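Local coordinates for protein serpin (Taeniopygia guttata, PDB 5HGC) that probably inhibits serine proteases and binds a cortisol-type steroid, at residues A[103-106]-A[107-111]; A[305-309]-A[310-314]. All blocks are in the same frame, centred on the assembly; numbering follows the deposited sequence.

Interactions 1 and 2 are neighbours at one end of the serpin, both far from the centre of the chain. Their centres lie 9 Å apart and they touch directly. The 107-111 loop runs against both halves of 305-314. Leu109 CD1 packs on Leu312 CD1 at 3.6 Å, and Leu111 CD2 on Ile306 CG2 at 3.7 Å. The two leucines of the loop thus serve both contacts. The backbone joins in, since Ile306 is hydrogen-bonded to Leu112. The bound amino sugar is about 13 Å from the side chain of Leu111 and about 10 Å from that of Ile306. Neither residue belongs to its pocket.

Interaction 1 of 2, residues A[103-106]-A[107-111]; sequences IFVT and AALAL. Unlike the reference sequence in segment 107-111: Ala107 (reference Glu), Ala108 (reference Lys), Ala110 (reference Lys).
Thr106 opens the turn and accepts two hydrogen bonds within it, one on its carbonyl O and one on its hydroxyl. Its carbonyl O accepts from Leu109 N at 3.1 Å. The hydroxyl makes the second bond: Ala108 N donates to Thr106 OG1 at 3.0 Å, with an N-H...O angle of 155°. OG1 lies opposite the backbone N (chi1 169°), which brings it beside the carbonyl carbon, within reach of the Ala108 amide.

The backbone bond closes a type I beta turn from Thr106 to Leu109. The hydroxyl bond, to the amide two residues on, has the geometry of an ST turn. The beta turn ends strand 100-106 and leads toward helix 113-123. Strand 100-106 pairs with 126-130 (parallel) and 167-176 (antiparallel), in the large sheet A of the serpin fold. The turn lies at the surface. Ala107, Ala108 and Ala110 differ from the reference sequence.

The apolar contacts come from Leu109 and Leu111. Leu109 crosses Thr106 at a slant, with its CG and CD1 each 3.7 Å from Thr106 CG2. Val105 and Leu111 meet tip to tip. Leu111 CD1 sits against the valine branch point, 3.9 Å from Val105 CG1 and much the same from CB and CG2. Leu109 CB is a looser neighbour, 4.2 Å from Val105 CG1. Beyond the turn, Leu111 touches Leu116 of helix 113-123, and Val105 touches Met167.

Interaction 2 of 2, residues A[305-309]-A[310-314]; sequences GITGS and PDLKV
An ST turn closes the C-terminal end of helix 304-307: it starts at Thr307, the last helical residue, which faces Asp311 and Leu312. Thr307 OG1 accepts from Ser309 N at 3.0 Å, in a nearly straight bond of 165°. The same hydroxyl donates to Asp311 OD1 at 2.7 Å. It meets the carboxylate on the syn side, 20° out of its plane. OG1 stands between the backbone N and the carbonyl carbon of its own residue (chi1 64°), where it can reach both Ser309 N and Asp311 OD1. The two side chains run past each other in opposite directions.

Gly308 is the first residue to leave the helical conformation and has a positive phi. Pro310 then centres an inverse gamma turn, in which Asp311 N gives a weak bond to Ser309 O at 3.0 Å. Together these bends turn the chain from the helix toward strand 316-325 of the serpin fold.

Apolar contacts accompany the polar bonds. Thr307 CG2 rests on Leu312 CB at 3.8 Å. Leu312 crosses Ile306 at about a right angle, with CD2 3.7 Å from Ile306 CG2. Ile306 touches Leu49 of helix 39-52, and Leu312 touches Met167 of strand 167-176.

Interaction 1 of 2, residues A[103-106]-A[107-111]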
loop_
_atom_site.group_PDB
_atom_site.type_symbol
_atom_site.label_atom_id
_atom_site.label_comp_id
_atom_site.label_asym_id
_atom_site.label_seq_id
_atom_site.Cartn_x
_atom_site.Cartn_y
_atom_site.Cartn_z
ATOM N N ILE A 103 -15.447 -4.153 -8.219
ATOM C CA ILE A 103 -16.698 -4.166 -7.487
ATOM C C ILE A 103 -17.560 -5.361 -7.814
ATOM O O ILE A 103 -17.626 -5.785 -8.954
ATOM C CB ILE A 103 -17.499 -2.856 -7.543
ATOM C CG1 ILE A 103 -17.904 -2.486 -8.965
ATOM C CG2 ILE A 103 -16.693 -1.758 -6.912
ATOM C CD1 ILE A 103 -18.935 -1.361 -9.091
ATOM N N PHE A 104 -18.159 -5.930 -6.778
ATOM C CA PHE A 104 -19.092 -7.036 -6.906
ATOM C C PHE A 104 -20.429 -6.537 -6.373
ATOM O O PHE A 104 -20.540 -6.212 -5.168
ATOM C CB PHE A 104 -18.544 -8.253 -6.166
ATOM C CG PHE A 104 -17.241 -8.722 -6.720
ATOM C CD1 PHE A 104 -15.996 -8.171 -6.238
ATOM C CD2 PHE A 104 -17.209 -9.700 -7.760
ATOM C CE1 PHE A 104 -14.767 -8.616 -6.787
ATOM C CE2 PHE A 104 -15.985 -10.159 -8.287
ATOM C CZ PHE A 104 -14.769 -9.608 -7.805
ATOM N N VAL A 105 -21.389 -6.346 -7.280
ATOM C CA VAL A 105 -22.653 -5.653 -6.929
ATOM C C VAL A 105 -23.762 -6.700 -7.024
ATOM O O VAL A 105 -23.767 -7.545 -7.961
ATOM C CB VAL A 105 -22.978 -4.437 -7.848
ATOM C CG1 VAL A 105 -24.244 -3.658 -7.391
ATOM C CG2 VAL A 105 -21.817 -3.460 -7.852
ATOM N N THR A 106 -24.684 -6.677 -6.052
ATOM C CA THR A 106 -25.848 -7.569 -6.101
ATOM C C THR A 106 -26.579 -7.471 -7.437
ATOM O O THR A 106 -26.808 -6.363 -7.959
ATOM C CB THR A 106 -26.828 -7.321 -4.958
ATOM O OG1 THR A 106 -28.024 -8.042 -5.232
ATOM C CG2 THR A 106 -27.167 -5.856 -4.800
ATOM N N ALA A 107 -26.890 -8.635 -8.001
ATOM C CA ALA A 107 -27.740 -8.739 -9.186
ATOM C C ALA A 107 -29.077 -7.980 -9.036
ATOM O O ALA A 107 -29.655 -7.539 -10.018
ATOM C CB ALA A 107 -27.953 -10.205 -9.545
ATOM N N ALA A 108 -29.498 -7.773 -7.790
ATOM C CA ALA A 108 -30.721 -7.065 -7.457
ATOM C C ALA A 108 -30.680 -5.526 -7.646
ATOM O O ALA A 108 -31.650 -4.807 -7.289
ATOM C CB ALA A 108 -31.107 -7.413 -6.033
ATOM N N LEU A 109 -29.558 -5.009 -8.135
ATOM C CA LEU A 109 -29.441 -3.570 -8.325
ATOM C C LEU A 109 -29.049 -3.240 -9.756
ATOM O O LEU A 109 -28.393 -4.051 -10.442
ATOM C CB LEU A 109 -28.426 -2.964 -7.359
ATOM C CG LEU A 109 -28.864 -2.734 -5.913
ATOM C CD1 LEU A 109 -27.664 -2.202 -5.151
ATOM C CD2 LEU A 109 -30.078 -1.811 -5.728
ATOM N N ALA A 110 -29.435 -2.041 -10.190
ATOM C CA ALA A 110 -29.129 -1.542 -11.545
ATOM C C ALA A 110 -27.703 -1.020 -11.575
ATOM O O ALA A 110 -27.188 -0.574 -10.549
ATOM C CB ALA A 110 -30.100 -0.423 -11.907
ATOM N N LEU A 111 -27.084 -1.052 -12.753
ATOM C CA LEU A 111 -25.870 -0.266 -13.010
ATOM C C LEU A 111 -25.960 0.715 -14.194
ATOM O O LEU A 111 -26.534 0.390 -15.264
ATOM C CB LEU A 111 -24.671 -1.181 -13.099
ATOM C CG LEU A 111 -24.034 -1.089 -11.732
ATOM C CD1 LEU A 111 -23.994 -2.437 -11.066
ATOM C CD2 LEU A 111 -22.668 -0.447 -11.910
#

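Interaction 2 of 2, residues A[305-309]-A[310-314]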
loop_
_atom_site.group_PDB
_atom_site.type_symbol
_atom_site.label_atom_id
_atom_site.label_comp_id
_atom_site.label_asym_id
_atom_site.label_seq_id
_atom_site.Cartn_x
_atom_site.Cartn_y
_atom_site.Cartn_z
ATOM N N GLY A 305 -25.026 8.049 -8.718
ATOM C CA GLY A 305 -24.163 7.995 -9.879
ATOM C C GLY A 305 -23.778 6.599 -10.303
ATOM O O GLY A 305 -23.317 6.416 -11.448
ATOM N N ILE A 306 -23.968 5.602 -9.425
ATOM C CA ILE A 306 -23.677 4.162 -9.791
ATOM C C ILE A 306 -24.898 3.430 -10.346
ATOM O O ILE A 306 -24.836 2.815 -11.405
ATOM C CB ILE A 306 -22.980 3.373 -8.629
ATOM C CG1 ILE A 306 -21.661 4.117 -8.207
ATOM C CG2 ILE A 306 -22.696 1.911 -8.994
ATOM C CD1 ILE A 306 -20.991 3.587 -6.956
ATOM N N THR A 307 -26.023 3.519 -9.634
ATOM C CA THR A 307 -27.211 2.695 -9.932
ATOM C C THR A 307 -28.295 3.544 -10.594
ATOM O O THR A 307 -29.225 3.008 -11.165
ATOM C CB THR A 307 -27.823 2.090 -8.640
ATOM O OG1 THR A 307 -28.294 3.160 -7.818
ATOM C CG2 THR A 307 -26.821 1.345 -7.878
ATOM N N GLY A 308 -28.143 4.869 -10.546
ATOM C CA GLY A 308 -29.230 5.781 -10.880
ATOM C C GLY A 308 -30.304 5.993 -9.811
ATOM O O GLY A 308 -31.248 6.749 -10.055
ATOM N N SER A 309 -30.219 5.321 -8.653
ATOM C CA SER A 309 -31.181 5.587 -7.562
ATOM C C SER A 309 -30.428 5.644 -6.275
ATOM O O SER A 309 -29.300 5.154 -6.210
ATOM C CB SER A 309 -32.292 4.514 -7.448
ATOM O OG SER A 309 -32.583 3.848 -8.676
ATOM N N PRO A 310 -31.041 6.218 -5.225
ATOM C CA PRO A 310 -30.321 6.228 -3.948
ATOM C C PRO A 310 -30.591 4.935 -3.154
ATOM O O PRO A 310 -31.178 5.005 -2.092
ATOM C CB PRO A 310 -30.917 7.437 -3.244
ATOM C CG PRO A 310 -32.363 7.434 -3.702
ATOM C CD PRO A 310 -32.367 6.870 -5.104
ATOM N N ASP A 311 -30.160 3.790 -3.686
ATOM C CA ASP A 311 -30.418 2.485 -3.111
ATOM C C ASP A 311 -29.154 1.688 -2.791
ATOM O O ASP A 311 -29.256 0.536 -2.388
ATOM C CB ASP A 311 -31.356 1.654 -4.033
ATOM C CG ASP A 311 -30.885 1.589 -5.518
ATOM O OD1 ASP A 311 -29.728 1.952 -5.848
ATOM O OD2 ASP A 311 -31.689 1.153 -6.374
ATOM N N LEU A 312 -27.967 2.266 -2.989
ATOM C CA LEU A 312 -26.726 1.477 -2.878
ATOM C C LEU A 312 -25.883 1.987 -1.728
ATOM O O LEU A 312 -25.960 3.151 -1.374
ATOM C CB LEU A 312 -25.949 1.503 -4.210
ATOM C CG LEU A 312 -24.549 0.878 -4.267
ATOM C CD1 LEU A 312 -24.527 -0.649 -4.287
ATOM C CD2 LEU A 312 -23.820 1.370 -5.470
ATOM N N LYS A 313 -25.090 1.111 -1.131
ATOM C CA LYS A 313 -24.128 1.494 -0.098
ATOM C C LYS A 313 -23.023 0.455 -0.149
ATOM O O LYS A 313 -23.195 -0.634 -0.730
ATOM C CB LYS A 313 -24.780 1.497 1.299
ATOM C CG LYS A 313 -25.054 0.083 1.832
ATOM C CD LYS A 313 -25.737 0.130 3.187
ATOM C CE LYS A 313 -26.261 -1.264 3.532
ATOM N NZ LYS A 313 -27.423 -1.188 4.463
ATOM N N VAL A 314 -21.886 0.756 0.465
ATOM C CA VAL A 314 -20.774 -0.175 0.390
ATOM C C VAL A 314 -20.948 -1.089 1.556
ATOM O O VAL A 314 -20.889 -0.629 2.672
ATOM C CB VAL A 314 -19.408 0.559 0.395
ATOM C CG1 VAL A 314 -18.243 -0.414 0.313
ATOM C CG2 VAL A 314 -19.375 1.538 -0.763
#